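Local structure of KauB (Pseudomonas aeruginosa PAO1, 6B4R) at residues Ala66-Phe70 and Gly185-Ile189; Phe90-Leu95 and Ala124-Arg129. The protein probably oxidises a broad range of aldehydes, aminoaldehydes among them, to the corresponding carboxylic acids with NAD(P)+ as electron acceptor. Residues are numbered along the deposited sequence.

Contact 1. Residues Ala66-Phe70 and Gly185-Ile189; sequences ARNAF and GNSVI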
# COMPACT_ATOMS: atom_id res chain seq x y z
N ALA A 66 17.81 27.91 7.17
CA ALA A 66 17.06 26.68 6.94
C ALA A 66 17.83 25.71 6.04
O ALA A 66 17.86 24.51 6.30
CB ALA A 66 15.70 27.00 6.34
N ARG A 67 18.45 26.25 4.99
CA ARG A 67 19.24 25.45 4.07
C ARG A 67 20.42 24.77 4.77
O ARG A 67 20.64 23.57 4.61
CB ARG A 67 19.76 26.32 2.92
CG ARG A 67 20.71 25.60 1.96
CD ARG A 67 20.04 24.41 1.29
NE ARG A 67 18.87 24.80 0.50
CZ ARG A 67 18.01 23.95 -0.04
NH1 ARG A 67 18.18 22.64 0.13
NH2 ARG A 67 16.98 24.39 -0.73
N ASN A 68 21.16 25.55 5.56
CA ASN A 68 22.33 25.04 6.27
C ASN A 68 21.97 23.97 7.29
O ASN A 68 22.70 22.99 7.45
CB ASN A 68 23.08 26.18 6.95
CG ASN A 68 23.67 27.17 5.96
OD1 ASN A 68 23.95 26.81 4.82
ND2 ASN A 68 23.84 28.41 6.40
N ALA A 69 20.84 24.15 7.97
CA ALA A 69 20.36 23.17 8.93
C ALA A 69 19.99 21.87 8.22
O ALA A 69 20.22 20.78 8.74
CB ALA A 69 19.17 23.72 9.70
N PHE A 70 19.40 22.00 7.04
CA PHE A 70 19.01 20.82 6.27
C PHE A 70 20.24 20.06 5.78
O PHE A 70 20.32 18.84 5.93
CB PHE A 70 18.12 21.21 5.09
CG PHE A 70 17.75 20.05 4.21
CD1 PHE A 70 16.76 19.17 4.60
CD2 PHE A 70 18.40 19.84 3.00
CE1 PHE A 70 16.42 18.09 3.79
CE2 PHE A 70 18.06 18.77 2.20
CZ PHE A 70 17.07 17.89 2.59
N GLY A 185 11.69 15.32 7.65
CA GLY A 185 13.06 15.76 7.82
C GLY A 185 13.41 17.08 7.15
O GLY A 185 14.59 17.41 7.00
N ASN A 186 12.40 17.84 6.75
CA ASN A 186 12.62 19.12 6.10
C ASN A 186 12.88 20.26 7.08
O ASN A 186 12.53 20.17 8.26
CB ASN A 186 11.43 19.48 5.20
CG ASN A 186 11.30 18.55 4.01
OD1 ASN A 186 12.05 18.65 3.05
ND2 ASN A 186 10.33 17.65 4.08
N SER A 187 13.50 21.32 6.59
CA SER A 187 13.57 22.56 7.34
C SER A 187 12.39 23.43 6.92
O SER A 187 12.09 23.55 5.73
CB SER A 187 14.90 23.28 7.08
OG SER A 187 15.99 22.54 7.60
N VAL A 188 11.72 24.03 7.89
CA VAL A 188 10.50 24.77 7.62
C VAL A 188 10.60 26.24 8.04
O VAL A 188 11.08 26.55 9.13
CB VAL A 188 9.29 24.14 8.35
CG1 VAL A 188 8.01 24.91 8.04
CG2 VAL A 188 9.14 22.68 7.96
N ILE A 189 10.16 27.13 7.16
CA ILE A 189 10.03 28.54 7.49
C ILE A 189 8.55 28.92 7.49
O ILE A 189 7.92 28.96 6.43
CB ILE A 189 10.76 29.44 6.50
CG1 ILE A 189 12.25 29.09 6.45
CG2 ILE A 189 10.56 30.90 6.87
CD1 ILE A 189 13.02 29.91 5.46
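Ala66 sits where helix 66-70 comes closest to the chain of 185-189, its CA 5.4 Å from that of Ser187. A methyl suits so tight a place: Ala66 CB lies 3.9 Å from Ser187 CB and 4.0 Å from Ile189 CG1, which extends the apolar surface. Ser187 OG is 3.0 Å from Ala66 O, where its hydroxyl can donate a hydrogen bond, although its one proton has another acceptor within reach; the same carbonyl accepts Phe70 N in the helix. One turn on from Ala66, Ala69 CB approaches Ser187 OG at 4.0 Å, so both alanine methyls of this helix face lie against Ser187, consistent with an axis distance of 8.1 Å. Phe70 ends the segment: its CB packs 3.6 Å from Ser187 OG, and its ring edge meets the backbone, with Phe70 CD1 3.7 Å from Gly185 O. Gly185 closes the preceding helix in a Schellman motif, whose positive phi favours glycine. Asn186 OD1 accepts a hydrogen bond from Gly159 N. The helix runs nearly antiparallel (165°) to strand 187-189, which pairs in parallel with strands 149-164 and 217-219. Val188 faces helix 170-183, while Ser187 and Ile189 meet helix 56-72, so the two helices cover opposite faces of this sheet, the Rossmann-like core of the coenzyme domain expected for this family.

Contact 2. Residues Phe90-Leu95 and Ala124-Arg129; sequences FADLLL and AANSLR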
# COMPACT_ATOMS: atom_id res chain seq x y z
N PHE A 90 7.33 17.49 21.31
CA PHE A 90 6.83 18.76 20.78
C PHE A 90 5.32 18.82 20.98
O PHE A 90 4.77 19.84 21.39
CB PHE A 90 7.18 18.88 19.30
CG PHE A 90 6.91 20.24 18.71
CD1 PHE A 90 6.68 21.34 19.52
CD2 PHE A 90 6.88 20.42 17.33
CE1 PHE A 90 6.43 22.59 18.97
CE2 PHE A 90 6.63 21.66 16.78
CZ PHE A 90 6.41 22.75 17.60
N ALA A 91 4.64 17.70 20.70
CA ALA A 91 3.20 17.62 20.87
C ALA A 91 2.81 17.73 22.34
O ALA A 91 1.83 18.39 22.68
CB ALA A 91 2.68 16.32 20.27
N ASP A 92 3.60 17.08 23.20
CA ASP A 92 3.36 17.13 24.64
C ASP A 92 3.56 18.53 25.20
O ASP A 92 2.85 18.95 26.12
CB ASP A 92 4.27 16.14 25.37
CG ASP A 92 3.93 14.69 25.06
OD1 ASP A 92 2.80 14.43 24.59
OD2 ASP A 92 4.79 13.82 25.28
N LEU A 93 4.53 19.26 24.65
CA LEU A 93 4.80 20.62 25.09
C LEU A 93 3.65 21.57 24.77
O LEU A 93 3.38 22.51 25.52
CB LEU A 93 6.12 21.14 24.50
CG LEU A 93 7.40 20.64 25.17
CD1 LEU A 93 8.63 21.24 24.51
CD2 LEU A 93 7.39 20.95 26.66
N LEU A 94 2.99 21.34 23.64
CA LEU A 94 1.80 22.12 23.28
C LEU A 94 0.70 21.90 24.31
O LEU A 94 -0.04 22.82 24.65
CB LEU A 94 1.31 21.73 21.89
CG LEU A 94 1.77 22.60 20.71
CD1 LEU A 94 3.28 22.62 20.61
CD2 LEU A 94 1.14 22.12 19.42
N LEU A 95 0.58 20.66 24.78
CA LEU A 95 -0.41 20.31 25.78
C LEU A 95 -0.06 20.89 27.15
O LEU A 95 -0.94 21.27 27.92
CB LEU A 95 -0.58 18.79 25.88
CG LEU A 95 -1.31 18.13 24.71
CD1 LEU A 95 -1.47 16.64 24.95
CD2 LEU A 95 -2.67 18.78 24.50
N ALA A 124 -4.39 20.41 17.40
CA ALA A 124 -3.07 20.75 16.88
C ALA A 124 -2.00 19.85 17.48
O ALA A 124 -1.10 19.39 16.78
CB ALA A 124 -2.76 22.22 17.16
N ALA A 125 -2.11 19.59 18.78
CA ALA A 125 -1.21 18.67 19.45
C ALA A 125 -1.36 17.25 18.90
O ALA A 125 -0.37 16.56 18.65
CB ALA A 125 -1.45 18.69 20.96
N ASN A 126 -2.60 16.82 18.70
CA ASN A 126 -2.86 15.50 18.16
C ASN A 126 -2.38 15.36 16.71
O ASN A 126 -1.96 14.28 16.30
CB ASN A 126 -4.35 15.16 18.26
CG ASN A 126 -4.68 13.81 17.65
OD1 ASN A 126 -4.34 12.76 18.21
ND2 ASN A 126 -5.36 13.82 16.51
N SER A 127 -2.45 16.45 15.96
CA SER A 127 -1.99 16.45 14.57
C SER A 127 -0.48 16.25 14.49
O SER A 127 0.01 15.54 13.61
CB SER A 127 -2.38 17.76 13.88
OG SER A 127 -1.89 17.79 12.56
N LEU A 128 0.25 16.89 15.39
CA LEU A 128 1.70 16.71 15.46
C LEU A 128 2.02 15.30 15.93
O LEU A 128 2.90 14.63 15.37
CB LEU A 128 2.33 17.73 16.42
CG LEU A 128 2.30 19.20 16.03
CD1 LEU A 128 3.06 20.03 17.06
CD2 LEU A 128 2.88 19.41 14.65
N ARG A 129 1.31 14.85 16.96
CA ARG A 129 1.52 13.52 17.52
C ARG A 129 1.25 12.42 16.50
O ARG A 129 2.04 11.49 16.35
CB ARG A 129 0.65 13.32 18.77
CG ARG A 129 0.84 11.96 19.44
CD ARG A 129 -0.02 11.82 20.69
NE ARG A 129 0.51 12.59 21.81
CZ ARG A 129 -0.01 13.73 22.24
NH1 ARG A 129 -1.08 14.25 21.64
NH2 ARG A 129 0.55 14.36 23.26
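Two alanines set the spacing of this nearly antiparallel pair of helices, whose N-to-C directions lie 170° apart and whose axes approach to 8.4 Å. The CA atoms of Ala91 and Ala125 are only 4.8 Å apart, and Ala91 CB rests 3.5 Å from Ala125 O, a distance that a longer side chain in this position would prevent. Larger residues fill the sides. The CA-to-CB bond of Phe90 points sideways to 124-129, but chi1 t brings the ring near it, and one face receives Leu128 CD1, 4.0 Å from the ring centroid, in a CH-pi contact. Leu128 adopts the common m,t rotamer. Leu94 has chi1 between wells at -96°, and its CD2 lies 3.7 Å from Leu128 CD1; its CB, placed by the backbone, is 4.2 Å from Ala125 CB. Leu95, again m,t, puts CD2 3.7 Å from Ala125 CB at the exposed margin. There Arg129 starts extended, t,t, then bends at chi3 (m). Its CB meets Ala91 CB at 3.9 Å, its guanidinium covers Ala91 CB with one face, and NH2 lies 3.5 Å from Leu95 CD1 and 2.6 Å from Asp92 OD1, the last a salt bridge at the partly exposed edge. Helix 113-133 also carries Ile119 of the ligand pocket. This close, alanine-spaced antiparallel pair, Alacoil-like in its axis distance, packs with helix 170-183, through Cys175, and helix 198-210 in what is probably the coenzyme-binding domain of the aldehyde dehydrogenase fold.

Both contacts are largely buried and outside the annotated sites, although the side chain of Ala124 in contact 2 lies about 10 Å from the bound ligand. They join different elements: contact 1 sets a helix against a strand, contact 2 a helix against a helix. Contact 2 is nested in the chain loop closed by contact 1, and their first segments lie on consecutive helices, 56-72 and 80-96. Their centres are 20 Å apart, without touching. Helix 170-183 packs on both, at Val188 and Leu94. Contact 1 is smaller (241 against 381 Å²) and centres on a serine hydroxyl beside a helix carbonyl; contact 2 combines leucine and phenylalanine packing with a salt bridge at its more exposed edge.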